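Local coordinates for protein chitooligosaccharide oxidase (PDB 6Y0R) that oxidises the C1 hydroxyl of chitooligosaccharides to the lactone with a bicovalently bound FAD, reducing molecular oxygen to hydrogen peroxide, at residues Ala71-Ala76 with Val218-Glu223; Val187-Gly192 with Ser203-Gly208. One frame throughout, in Å; residues are numbered along the deposited sequence.

Interaction 1: Ala71-Ala76 with Val218-Glu223; sequences AQVSAA and VVVELE. With FAD (flavin-adenine dinucleotide), chain B.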
ATOM      1  N   ALA A  71      -5.904 -10.947 -23.627  1.00 28.34           N
ATOM      2  CA  ALA A  71      -5.182 -11.720 -24.671  1.00 27.80           C
ATOM      3  C   ALA A  71      -3.794 -11.120 -24.912  1.00 25.86           C
ATOM      4  O   ALA A  71      -2.833 -11.912 -25.086  1.00 26.69           O
ATOM      5  CB  ALA A  71      -5.990 -11.758 -25.969  1.00 29.10           C
ATOM      6  N   GLN A  72      -3.644  -9.787 -24.902  1.00 25.44           N
ATOM      7  CA  GLN A  72      -2.334  -9.117 -25.080  1.00 23.27           C
ATOM      8  C   GLN A  72      -1.432  -9.340 -23.845  1.00 22.94           C
ATOM      9  O   GLN A  72      -0.209  -9.430 -24.031  1.00 23.97           O
ATOM     10  CB  GLN A  72      -2.529  -7.648 -25.379  1.00 25.64           C
ATOM     11  CG  GLN A  72      -3.040  -7.409 -26.800  1.00 26.38           C
ATOM     12  CD  GLN A  72      -3.518  -5.998 -26.990  1.00 29.17           C
ATOM     13  OE1 GLN A  72      -3.440  -5.171 -26.088  1.00 28.43           O
ATOM     14  NE2 GLN A  72      -3.986  -5.699 -28.199  1.00 31.15           N
ATOM     15  N   VAL A  73      -2.011  -9.384 -22.649  1.00 24.85           N
ATOM     16  CA  VAL A  73      -1.228  -9.711 -21.404  1.00 22.49           C
ATOM     17  C   VAL A  73      -0.695 -11.153 -21.544  1.00 24.61           C
ATOM     18  O   VAL A  73       0.534 -11.351 -21.307  1.00 25.12           O
ATOM     19  CB  VAL A  73      -2.048  -9.517 -20.117  1.00 23.00           C
ATOM     20  CG1 VAL A  73      -1.226  -9.873 -18.871  1.00 22.49           C
ATOM     21  CG2 VAL A  73      -2.572  -8.097 -19.974  1.00 22.88           C
ATOM     22  N   SER A  74      -1.552 -12.116 -21.923  1.00 25.68           N
ATOM     23  CA  SER A  74      -1.133 -13.525 -22.118  1.00 27.58           C
ATOM     24  C   SER A  74       0.026 -13.565 -23.107  1.00 27.04           C
ATOM     25  O   SER A  74       1.030 -14.219 -22.791  1.00 25.35           O
ATOM     26  CB  SER A  74      -2.239 -14.426 -22.588  1.00 29.24           C
ATOM     27  OG  SER A  74      -3.112 -14.714 -21.537  1.00 33.93           O
ATOM     28  N   ALA A  75      -0.111 -12.945 -24.281  1.00 25.58           N
ATOM     29  CA  ALA A  75       0.947 -12.964 -25.322  1.00 29.20           C
ATOM     30  C   ALA A  75       2.234 -12.342 -24.772  1.00 27.54           C
ATOM     31  O   ALA A  75       3.343 -12.859 -25.026  1.00 27.08           O
ATOM     32  CB  ALA A  75       0.486 -12.257 -26.578  1.00 29.32           C
ATOM     33  N   ALA A  76       2.117 -11.260 -24.009  1.00 25.80           N
ATOM     34  CA  ALA A  76       3.304 -10.568 -23.489  1.00 22.54           C
ATOM     35  C   ALA A  76       4.024 -11.494 -22.500  1.00 20.78           C
ATOM     36  O   ALA A  76       5.264 -11.586 -22.589  1.00 22.82           O
ATOM     37  CB  ALA A  76       2.942  -9.246 -22.859  1.00 22.88           C
ATOM     38  N   VAL A 218       0.502 -12.051 -13.750  1.00 20.54           N
ATOM     39  CA  VAL A 218      -0.126 -10.708 -13.906  1.00 19.60           C
ATOM     40  C   VAL A 218      -1.591 -10.835 -13.506  1.00 21.14           C
ATOM     41  O   VAL A 218      -2.371 -11.538 -14.163  1.00 19.89           O
ATOM     42  CB  VAL A 218       0.028 -10.130 -15.311  1.00 20.93           C
ATOM     43  CG1 VAL A 218      -0.573  -8.723 -15.339  1.00 20.31           C
ATOM     44  CG2 VAL A 218       1.455 -10.105 -15.831  1.00 20.15           C
ATOM     45  N   VAL A 219      -2.000 -10.126 -12.458  1.00 18.88           N
ATOM     46  CA  VAL A 219      -3.431 -10.057 -12.096  1.00 20.16           C
ATOM     47  C   VAL A 219      -4.061  -9.147 -13.145  1.00 19.86           C
ATOM     48  O   VAL A 219      -3.488  -8.093 -13.438  1.00 20.24           O
ATOM     49  CB  VAL A 219      -3.639  -9.578 -10.648  1.00 19.95           C
ATOM     50  CG1 VAL A 219      -5.123  -9.397 -10.337  1.00 20.61           C
ATOM     51  CG2 VAL A 219      -2.997 -10.575  -9.683  1.00 20.23           C
ATOM     52  N   VAL A 220      -5.152  -9.576 -13.786  1.00 19.43           N
ATOM     53  CA  VAL A 220      -5.774  -8.739 -14.867  1.00 19.42           C
ATOM     54  C   VAL A 220      -7.211  -8.367 -14.486  1.00 19.13           C
ATOM     55  O   VAL A 220      -7.753  -7.498 -15.179  1.00 19.67           O
ATOM     56  CB  VAL A 220      -5.761  -9.451 -16.235  1.00 20.76           C
ATOM     57  CG1 VAL A 220      -4.360  -9.557 -16.769  1.00 19.41           C
ATOM     58  CG2 VAL A 220      -6.406 -10.820 -16.146  1.00 20.66           C
ATOM     59  N   GLU A 221      -7.773  -8.965 -13.457  1.00 19.47           N
ATOM     60  CA  GLU A 221      -9.097  -8.614 -12.878  1.00 21.33           C
ATOM     61  C   GLU A 221      -9.129  -8.986 -11.401  1.00 21.74           C
ATOM     62  O   GLU A 221      -8.684 -10.083 -10.990  1.00 21.05           O
ATOM     63  CB  GLU A 221     -10.234  -9.321 -13.622  1.00 23.60           C
ATOM     64  CG  GLU A 221     -11.604  -8.723 -13.320  1.00 27.69           C
ATOM     65  CD  GLU A 221     -12.767  -9.476 -13.960  1.00 35.35           C
ATOM     66  OE1 GLU A 221     -13.184  -9.061 -15.052  1.00 40.82           O
ATOM     67  OE2 GLU A 221     -13.256 -10.475 -13.351  1.00 39.30           O
ATOM     68  N   LEU A 222      -9.734  -8.120 -10.615  1.00 21.28           N
ATOM     69  CA  LEU A 222     -10.001  -8.341  -9.199  1.00 19.84           C
ATOM     70  C   LEU A 222     -11.495  -8.204  -8.999  1.00 20.90           C
ATOM     71  O   LEU A 222     -12.061  -7.244  -9.545  1.00 23.05           O
ATOM     72  CB  LEU A 222      -9.271  -7.288  -8.360  1.00 20.62           C
ATOM     73  CG  LEU A 222      -7.753  -7.409  -8.434  1.00 22.50           C
ATOM     74  CD1 LEU A 222      -7.076  -6.162  -7.911  1.00 26.07           C
ATOM     75  CD2 LEU A 222      -7.334  -8.633  -7.641  1.00 26.48           C
ATOM     76  N   GLU A 223     -12.074  -9.113  -8.236  1.00 20.75           N
ATOM     77  CA  GLU A 223     -13.509  -9.034  -7.896  1.00 21.89           C
ATOM     78  C   GLU A 223     -13.617  -8.783  -6.403  1.00 21.18           C
ATOM     79  O   GLU A 223     -12.950  -9.447  -5.619  1.00 21.15           O
ATOM     80  CB  GLU A 223     -14.245 -10.309  -8.304  1.00 24.71           C
ATOM     81  CG  GLU A 223     -15.747 -10.197  -8.070  1.00 30.61           C
ATOM     82  CD  GLU A 223     -16.596 -11.254  -8.756  1.00 38.98           C
ATOM     83  OE1 GLU A 223     -16.057 -12.376  -9.033  1.00 34.95           O
ATOM     84  OE2 GLU A 223     -17.789 -10.939  -9.017  1.00 39.18           O
TER
HETATM   85  PA  FAD B 501       3.094  -0.403  -8.866  1.00 15.29           P
HETATM   86  O1A FAD B 501       4.423   0.219  -8.717  1.00 14.49           O
HETATM   87  O2A FAD B 501       2.439  -0.441 -10.188  1.00 15.95           O
HETATM   88  O5B FAD B 501       3.113  -1.894  -8.308  1.00 15.10           O
HETATM   89  C5B FAD B 501       3.430  -2.193  -6.948  1.00 15.34           C
HETATM   90  C4B FAD B 501       3.837  -3.651  -6.835  1.00 15.19           C
HETATM   91  O4B FAD B 501       2.713  -4.495  -7.194  1.00 14.90           O
HETATM   92  C3B FAD B 501       4.979  -4.140  -7.749  1.00 15.69           C
HETATM   93  O3B FAD B 501       5.655  -5.261  -7.166  1.00 16.54           O
HETATM   94  C2B FAD B 501       4.227  -4.592  -8.992  1.00 15.29           C
HETATM   95  O2B FAD B 501       4.959  -5.481  -9.841  1.00 16.92           O
HETATM   96  C1B FAD B 501       3.016  -5.234  -8.371  1.00 15.21           C
HETATM   97  N9A FAD B 501       1.834  -5.250  -9.218  1.00 16.02           N
HETATM   98  C8A FAD B 501       1.108  -4.157  -9.612  1.00 17.98           C
HETATM   99  N7A FAD B 501       0.081  -4.483 -10.388  1.00 16.51           N
HETATM  100  C5A FAD B 501       0.159  -5.866 -10.505  1.00 16.67           C
HETATM  101  C6A FAD B 501      -0.631  -6.803 -11.197  1.00 18.16           C
HETATM  102  N6A FAD B 501      -1.714  -6.436 -11.886  1.00 16.83           N
HETATM  103  N1A FAD B 501      -0.274  -8.117 -11.146  1.00 17.47           N
HETATM  104  C2A FAD B 501       0.839  -8.428 -10.452  1.00 19.80           C
HETATM  105  N3A FAD B 501       1.645  -7.634  -9.740  1.00 18.07           N
HETATM  106  C4A FAD B 501       1.254  -6.347  -9.808  1.00 17.24           C
HETATM  107  N1  FAD B 501      -0.727   2.601   0.746  1.00 15.81           N
HETATM  108  C2  FAD B 501      -1.701   2.366   1.638  1.00 16.63           C
HETATM  109  O2  FAD B 501      -1.896   1.182   2.096  1.00 15.60           O
HETATM  110  N3  FAD B 501      -2.514   3.389   2.033  1.00 16.96           N
HETATM  111  C4  FAD B 501      -2.391   4.689   1.569  1.00 18.66           C
HETATM  112  O4  FAD B 501      -3.173   5.574   1.958  1.00 19.77           O
HETATM  113  C4X FAD B 501      -1.378   4.962   0.619  1.00 19.26           C
HETATM  114  N5  FAD B 501      -1.269   6.191   0.108  1.00 20.21           N
HETATM  115  C5X FAD B 501      -0.363   6.383  -0.912  1.00 18.99           C
HETATM  116  C6  FAD B 501      -0.276   7.661  -1.528  1.00 18.63           C
HETATM  117  C7  FAD B 501       0.638   7.900  -2.541  1.00 17.73           C
HETATM  118  C7M FAD B 501       0.745   9.273  -3.175  1.00 18.86           C
HETATM  119  C8  FAD B 501       1.476   6.813  -3.025  1.00 16.24           C
HETATM  120  C8M FAD B 501       2.414   6.958  -4.207  1.00 17.24           C
HETATM  121  C9  FAD B 501       1.405   5.566  -2.370  1.00 18.27           C
HETATM  122  C9A FAD B 501       0.504   5.339  -1.320  1.00 17.85           C
HETATM  123  N10 FAD B 501       0.415   4.075  -0.710  1.00 17.13           N
HETATM  124  C10 FAD B 501      -0.560   3.829   0.264  1.00 17.39           C
HETATM  125  C1' FAD B 501       1.308   2.973  -1.079  1.00 16.50           C
HETATM  126  C2' FAD B 501       0.683   2.088  -2.159  1.00 16.12           C
HETATM  127  O2' FAD B 501      -0.316   1.235  -1.598  1.00 14.90           O
HETATM  128  C3' FAD B 501       1.784   1.266  -2.777  1.00 17.02           C
HETATM  129  O3' FAD B 501       2.719   2.213  -3.343  1.00 15.69           O
HETATM  130  C4' FAD B 501       1.210   0.323  -3.836  1.00 18.13           C
HETATM  131  O4' FAD B 501       2.024  -0.853  -3.994  1.00 19.36           O
HETATM  132  C5' FAD B 501       1.097   1.056  -5.142  1.00 15.21           C
HETATM  133  O5' FAD B 501       0.380   0.272  -6.114  1.00 15.69           O
HETATM  134  P   FAD B 501       0.567   0.657  -7.640  1.00 14.90           P
HETATM  135  O1P FAD B 501      -0.264  -0.259  -8.458  1.00 15.18           O
HETATM  136  O2P FAD B 501       0.411   2.116  -7.867  1.00 15.29           O
HETATM  137  O3P FAD B 501       2.155   0.388  -7.822  1.00 15.28           O
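The FAD-binding domain of the PCMH type includes strand 218-228, whose backbone binds the FAD adenine, and here Val73 of helix 70-83 packs against that strand at Val218 and Val220. Val73 does the reaching: its CG1 lies anti to the backbone N (chi1 179°), and this one methyl meets both partners, with Val73 CG1 at 3.8 Å from Val218 CG1 and Val73 CG1 at 3.8 Å from Val220 CG1. Val73 and Val218 cross at a slant, whereas Val73 and Val220 run alongside one another, pointing opposite ways. The second branch also takes part, since Val73 CG2 lies 3.9 Å from Val220 CG1. All three residues are buried, and no hydrogen bond joins the two segments. The strand belongs to an antiparallel sheet and carries a classic beta bulge, in which Val220 and Glu221 both face Thr186 of strand 182-188. The CA-CB bond of Val219 points away from the helix, and its backbone takes the cofactor. Val219 N donates to FAD N1A over 3.0 Å (N-H...acceptor angle 160°), and FAD N6A donates to Val219 O over 2.9 Å (167°). These two nearly straight bonds read the N1 and N6 edge of the adenine as a donor-acceptor pair. Val219 CB also lies in van der Waals contact with the adenine, 3.7 Å from FAD N1A. Val77 and Val70, also of helix 70-83, extend the packing onto Val218 and Val220 respectively.

Interaction 2: Val187-Gly192 with Ser203-Gly208; sequences VVLPTG and SDLFWG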
ATOM      1  N   VAL A 187      -5.884 -14.251 -13.162  1.00 21.24           N
ATOM      2  CA  VAL A 187      -4.404 -14.132 -13.197  1.00 20.94           C
ATOM      3  C   VAL A 187      -3.902 -14.753 -14.487  1.00 22.54           C
ATOM      4  O   VAL A 187      -4.356 -15.887 -14.810  1.00 23.03           O
ATOM      5  CB  VAL A 187      -3.770 -14.819 -11.974  1.00 21.85           C
ATOM      6  CG1 VAL A 187      -2.268 -14.577 -11.980  1.00 23.84           C
ATOM      7  CG2 VAL A 187      -4.408 -14.385 -10.672  1.00 22.78           C
ATOM      8  N   VAL A 188      -3.023 -14.039 -15.160  1.00 20.20           N
ATOM      9  CA  VAL A 188      -2.211 -14.571 -16.275  1.00 21.00           C
ATOM     10  C   VAL A 188      -0.994 -15.224 -15.623  1.00 22.03           C
ATOM     11  O   VAL A 188      -0.103 -14.492 -15.138  1.00 21.18           O
ATOM     12  CB  VAL A 188      -1.831 -13.518 -17.318  1.00 21.33           C
ATOM     13  CG1 VAL A 188      -0.891 -14.110 -18.373  1.00 22.11           C
ATOM     14  CG2 VAL A 188      -3.093 -12.911 -17.963  1.00 23.07           C
ATOM     15  N   LEU A 189      -0.978 -16.551 -15.594  1.00 21.42           N
ATOM     16  CA  LEU A 189       0.169 -17.282 -14.999  1.00 21.94           C
ATOM     17  C   LEU A 189       1.405 -17.085 -15.844  1.00 21.10           C
ATOM     18  O   LEU A 189       1.391 -16.628 -16.989  1.00 22.47           O
ATOM     19  CB  LEU A 189      -0.156 -18.761 -14.804  1.00 22.43           C
ATOM     20  CG  LEU A 189      -1.305 -19.086 -13.857  1.00 24.13           C
ATOM     21  CD1 LEU A 189      -1.454 -20.586 -13.741  1.00 25.16           C
ATOM     22  CD2 LEU A 189      -1.103 -18.491 -12.460  1.00 23.75           C
ATOM     23  N   PRO A 190       2.588 -17.397 -15.294  1.00 21.97           N
ATOM     24  CA  PRO A 190       3.817 -17.224 -16.064  1.00 20.81           C
ATOM     25  C   PRO A 190       3.972 -18.037 -17.373  1.00 22.84           C
ATOM     26  O   PRO A 190       4.839 -17.683 -18.161  1.00 26.46           O
ATOM     27  CB  PRO A 190       4.896 -17.619 -15.036  1.00 22.44           C
ATOM     28  CG  PRO A 190       4.242 -17.288 -13.721  1.00 23.67           C
ATOM     29  CD  PRO A 190       2.802 -17.740 -13.886  1.00 22.61           C
ATOM     30  N   THR A 191       3.095 -19.019 -17.589  1.00 23.91           N
ATOM     31  CA  THR A 191       2.921 -19.806 -18.832  1.00 24.70           C
ATOM     32  C   THR A 191       2.093 -19.034 -19.861  1.00 29.12           C
ATOM     33  O   THR A 191       2.072 -19.457 -21.047  1.00 29.88           O
ATOM     34  CB  THR A 191       2.159 -21.097 -18.541  1.00 25.60           C
ATOM     35  OG1 THR A 191       0.891 -20.836 -17.940  1.00 24.23           O
ATOM     36  CG2 THR A 191       2.930 -22.047 -17.654  1.00 27.09           C
ATOM     37  N   GLY A 192       1.347 -18.018 -19.409  1.00 24.53           N
ATOM     38  CA  GLY A 192       0.404 -17.258 -20.263  1.00 24.56           C
ATOM     39  C   GLY A 192      -1.010 -17.749 -20.095  1.00 24.51           C
ATOM     40  O   GLY A 192      -1.956 -17.070 -20.605  1.00 26.45           O
ATOM     41  N   SER A 203      -7.477 -22.052  -4.519  1.00 22.66           N
ATOM     42  CA  SER A 203      -7.546 -21.248  -3.279  1.00 24.22           C
ATOM     43  C   SER A 203      -6.124 -20.927  -2.791  1.00 23.63           C
ATOM     44  O   SER A 203      -5.985 -19.954  -2.024  1.00 23.55           O
ATOM     45  CB  SER A 203      -8.373 -21.899  -2.229  1.00 29.30           C
ATOM     46  OG  SER A 203      -7.741 -23.073  -1.760  1.00 31.43           O
ATOM     47  N   ASP A 204      -5.118 -21.734  -3.179  1.00 23.58           N
ATOM     48  CA  ASP A 204      -3.697 -21.466  -2.805  1.00 22.23           C
ATOM     49  C   ASP A 204      -3.188 -20.210  -3.537  1.00 18.95           C
ATOM     50  O   ASP A 204      -2.536 -19.349  -2.906  1.00 21.03           O
ATOM     51  CB  ASP A 204      -2.824 -22.704  -3.043  1.00 23.75           C
ATOM     52  CG  ASP A 204      -2.839 -23.277  -4.453  1.00 26.45           C
ATOM     53  OD1 ASP A 204      -3.686 -22.890  -5.283  1.00 26.13           O
ATOM     54  OD2 ASP A 204      -1.969 -24.140  -4.729  1.00 28.88           O
ATOM     55  N   LEU A 205      -3.501 -20.061  -4.803  1.00 20.24           N
ATOM     56  CA  LEU A 205      -3.154 -18.872  -5.600  1.00 21.24           C
ATOM     57  C   LEU A 205      -3.912 -17.683  -5.000  1.00 19.99           C
ATOM     58  O   LEU A 205      -3.328 -16.609  -4.857  1.00 20.06           O
ATOM     59  CB  LEU A 205      -3.552 -19.040  -7.059  1.00 21.01           C
ATOM     60  CG  LEU A 205      -3.263 -17.875  -7.994  1.00 21.27           C
ATOM     61  CD1 LEU A 205      -1.773 -17.542  -8.079  1.00 20.29           C
ATOM     62  CD2 LEU A 205      -3.784 -18.185  -9.366  1.00 23.56           C
ATOM     63  N   PHE A 206      -5.188 -17.863  -4.672  1.00 22.13           N
ATOM     64  CA  PHE A 206      -6.016 -16.752  -4.144  1.00 20.99           C
ATOM     65  C   PHE A 206      -5.468 -16.282  -2.791  1.00 20.60           C
ATOM     66  O   PHE A 206      -5.468 -15.055  -2.519  1.00 21.42           O
ATOM     67  CB  PHE A 206      -7.476 -17.173  -4.031  1.00 21.34           C
ATOM     68  CG  PHE A 206      -8.392 -16.029  -3.706  1.00 19.65           C
ATOM     69  CD1 PHE A 206      -8.529 -14.983  -4.598  1.00 20.91           C
ATOM     70  CD2 PHE A 206      -9.095 -16.014  -2.520  1.00 20.54           C
ATOM     71  CE1 PHE A 206      -9.354 -13.917  -4.283  1.00 20.51           C
ATOM     72  CE2 PHE A 206      -9.948 -14.950  -2.220  1.00 21.66           C
ATOM     73  CZ  PHE A 206     -10.089 -13.926  -3.120  1.00 19.76           C
ATOM     74  N   TRP A 207      -5.043 -17.217  -1.944  1.00 19.04           N
ATOM     75  CA  TRP A 207      -4.331 -16.917  -0.682  1.00 19.11           C
ATOM     76  C   TRP A 207      -3.091 -16.055  -1.010  1.00 18.67           C
ATOM     77  O   TRP A 207      -2.880 -15.062  -0.273  1.00 18.48           O
ATOM     78  CB  TRP A 207      -3.980 -18.211   0.043  1.00 19.00           C
ATOM     79  CG  TRP A 207      -3.306 -18.023   1.350  1.00 17.28           C
ATOM     80  CD1 TRP A 207      -3.865 -17.832   2.565  1.00 19.01           C
ATOM     81  CD2 TRP A 207      -1.886 -18.047   1.567  1.00 17.42           C
ATOM     82  NE1 TRP A 207      -2.906 -17.727   3.522  1.00 19.75           N
ATOM     83  CE2 TRP A 207      -1.680 -17.851   2.938  1.00 18.76           C
ATOM     84  CE3 TRP A 207      -0.796 -18.247   0.711  1.00 18.67           C
ATOM     85  CZ2 TRP A 207      -0.399 -17.809   3.493  1.00 20.18           C
ATOM     86  CZ3 TRP A 207       0.469 -18.234   1.269  1.00 18.36           C
ATOM     87  CH2 TRP A 207       0.645 -18.003   2.627  1.00 17.65           C
ATOM     88  N   GLY A 208      -2.206 -16.504  -1.920  1.00 17.29           N
ATOM     89  CA  GLY A 208      -0.959 -15.777  -2.171  1.00 17.40           C
ATOM     90  C   GLY A 208      -1.200 -14.401  -2.717  1.00 18.85           C
ATOM     91  O   GLY A 208      -0.397 -13.483  -2.414  1.00 17.73           O
TER
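Apolar contact alone joins Val187 and Leu189 to Leu205, and it converges on a single methyl of the helix residue. Leu205 CD2 lies 4.1 Å from Val187 CG2, the two side chains meeting tip to tip, and Leu205 CD2 lies 4.1 Å from Leu189 CD2, where the side chains approach at an angle. The CA-CB bond of Leu205 points toward 187-192, and CG anti to the backbone N (chi1 179°) carries CD2 out to Val187 and Leu189. The CA-CB bond of Leu189 is not aimed at the helix, but its CD2 branch reaches Leu205. Tyr476 of helix 466-476 touches both leucines, and Val195 does so as well.

The segments belong to a beta-hairpin, strands 182-188 and 194-197, followed by helix 203-212, which packs back on the hairpin. A type I turn from Leu189 to Gly192 makes part of the connection, closed by the bond from Gly192 N to Leu189 O at 2.8 Å. Gly192 has a positive phi of 98°, a conformation that crowds any beta carbon against the preceding carbonyl oxygen.

Polar contacts gather at Asp204, in the first turn of the helix. Asp204 OD1 accepts from Leu205 N at 2.9 Å, a bent bond (131°) that arrives from above the carboxylate plane. The same OD1 is bonded to Tyr476 OH, while Asp204 OD2 forms a salt bridge with Lys475 NZ, so both carboxylate oxygens are engaged and helix 203-212 is tied to helix 466-476.

From the N terminus, helix 70-83 comes first; interaction 1 then closes a long loop, with 141 residues between its segments, when strand 218-228 returns to it. Interaction 2 lies wholly within that loop and closes a short one of its own, with ten residues between 187-192 and 203-208; helix 203-212 is followed, after a short loop, by strand 218-228. The loops therefore nest and do not cross. Their joint is the neighbouring strand pair 182-188 and 218-228, where Val188 N and Val218 O lie 2.8 Å apart, a probable hydrogen bond. A second tie is Ser74 OG to Gly192 O, which links helix 70-83 to the hairpin turn, and Val73 also packs on Val188.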